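Local atomic coordinates of putative Glycerophosphoryl diester phosphodiesterase (Silicibacter pomeroyi, PDB entry 3L12), a protein that belongs to the glycerophosphoryl diester phosphodiesterase family, folds as a TIM barrel and holds a magnesium ion. Residues S6-E9 against G10-H14. Numbering follows the deposited sequence.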
loop_
_atom_site.group_PDB
_atom_site.type_symbol
_atom_site.label_atom_id
_atom_site.label_comp_id
_atom_site.label_asym_id
_atom_site.label_seq_id
_atom_site.Cartn_x
_atom_site.Cartn_y
_atom_site.Cartn_z
ATOM N N SER A 6 -20.458 2.133 22.480
ATOM C CA SER A 6 -20.127 0.950 21.671
ATOM C C SER A 6 -18.984 1.230 20.692
ATOM O O SER A 6 -18.246 0.319 20.242
ATOM C CB SER A 6 -21.371 0.480 20.913
ATOM O OG SER A 6 -21.520 1.251 19.735
ATOM N N GLN A 7 -18.806 2.501 20.370
ATOM C CA GLN A 7 -17.738 2.908 19.476
ATOM C C GLN A 7 -16.344 2.596 20.053
ATOM O O GLN A 7 -15.384 2.431 19.295
ATOM C CB GLN A 7 -17.788 4.408 19.176
ATOM C CG GLN A 7 -19.114 4.958 18.643
ATOM C CD GLN A 7 -20.133 5.305 19.732
ATOM O OE1 GLN A 7 -19.988 4.954 20.913
ATOM N NE2 GLN A 7 -21.170 6.020 19.325
ATOM N N LEU A 8 -16.227 2.586 21.373
ATOM C CA LEU A 8 -14.928 2.381 22.008
ATOM C C LEU A 8 -14.448 0.944 21.941
ATOM O O LEU A 8 -13.271 0.704 22.205
ATOM C CB LEU A 8 -14.972 2.867 23.452
ATOM C CG LEU A 8 -15.381 4.340 23.629
ATOM C CD1 LEU A 8 -15.447 4.684 25.108
ATOM C CD2 LEU A 8 -14.419 5.294 22.871
ATOM N N GLU A 9 -15.323 0.008 21.561
ATOM C CA GLU A 9 -14.945 -1.406 21.468
ATOM C C GLU A 9 -13.767 -1.610 20.512
ATOM O O GLU A 9 -12.868 -2.407 20.811
ATOM C CB GLU A 9 -16.160 -2.262 21.074
ATOM C CG GLU A 9 -17.202 -2.334 22.198
ATOM C CD GLU A 9 -18.516 -2.998 21.769
ATOM O OE1 GLU A 9 -18.519 -3.649 20.687
ATOM O OE2 GLU A 9 -19.529 -2.860 22.522
ATOM N N GLY A 10 -13.714 -0.856 19.416
ATOM C CA GLY A 10 -12.628 -0.993 18.473
ATOM C C GLY A 10 -11.369 -0.174 18.767
ATOM O O GLY A 10 -10.399 -0.263 18.011
ATOM N N LEU A 11 -11.390 0.621 19.841
ATOM C CA LEU A 11 -10.284 1.473 20.213
ATOM C C LEU A 11 -9.692 1.093 21.576
ATOM O O LEU A 11 -8.583 1.493 21.897
ATOM C CB LEU A 11 -10.757 2.936 20.224
ATOM C CG LEU A 11 -11.239 3.380 18.827
ATOM C CD1 LEU A 11 -11.871 4.734 18.851
ATOM C CD2 LEU A 11 -10.096 3.368 17.802
ATOM N N ARG A 12 -10.410 0.254 22.327
ATOM C CA ARG A 12 -9.922 -0.195 23.623
ATOM C C ARG A 12 -8.979 -1.399 23.447
ATOM O O ARG A 12 -9.296 -2.355 22.743
ATOM C CB ARG A 12 -11.091 -0.580 24.517
ATOM C CG ARG A 12 -10.716 -0.954 25.904
ATOM C CD ARG A 12 -11.960 -1.276 26.733
ATOM N NE ARG A 12 -12.820 -0.123 26.974
ATOM C CZ ARG A 12 -14.031 0.096 26.454
ATOM N NH1 ARG A 12 -14.624 -0.780 25.630
ATOM N NH2 ARG A 12 -14.670 1.207 26.787
ATOM N N GLY A 13 -7.876 -1.353 24.178
ATOM C CA GLY A 13 -6.857 -2.418 24.178
ATOM C C GLY A 13 -7.173 -3.411 25.258
ATOM O O GLY A 13 -8.156 -3.273 26.022
ATOM N N HIS A 14 -6.361 -4.459 25.300
ATOM C CA HIS A 14 -6.434 -5.455 26.350
ATOM C C HIS A 14 -5.106 -6.205 26.314
ATOM O O HIS A 14 -4.285 -5.938 25.424
ATOM C CB HIS A 14 -7.707 -6.304 26.281
ATOM C CG HIS A 14 -7.903 -7.013 24.998
ATOM N ND1 HIS A 14 -7.193 -8.143 24.672
ATOM C CD2 HIS A 14 -8.763 -6.789 23.978
ATOM C CE1 HIS A 14 -7.607 -8.584 23.495
ATOM N NE2 HIS A 14 -8.549 -7.768 23.047
#
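Leu8 and Arg12 meet at a type I turn, Leu8 to Leu11, that follows on from the 3-10 segment at residues 6-8, in the loop before strand 19-23 of the TIM barrel. The carbonyl oxygen of Leu8 is gripped twice. Leu11 N donates to Leu8 O over 3.0 Å from well above the carbonyl plane, whereas Arg12 N approaches Leu8 O almost head-on, but with a bent N-H...O of 132°. This pair of bonds closes the turn, with Glu9 and Gly10 forming its bend; Glu9 OE2 stays 6.2 Å from Arg12 NH1, opposite charges that do not touch.

The Arg12 chain leaves CA with CG opposite its own N (chi1 -175°), starts out extended, then bends at chi3 and folds back over Leu8. One face of the guanidinium thus lies over Leu8 O, without a bond to it, as Arg12 NH1 stays 4.0 Å from Leu8 O. Leu8 and Leu11 turn their side chains onto Leu248 of strand 248-251, and both Leu8 and Arg12 touch Ile270 of strand 270-273, so the turn packs against two neighbouring barrel strands. At the tip of the arginine, Arg12 NH2 rests against aliphatic carbon, 3.7 Å from Leu8 CB and 3.9 Å from Leu8 CD1.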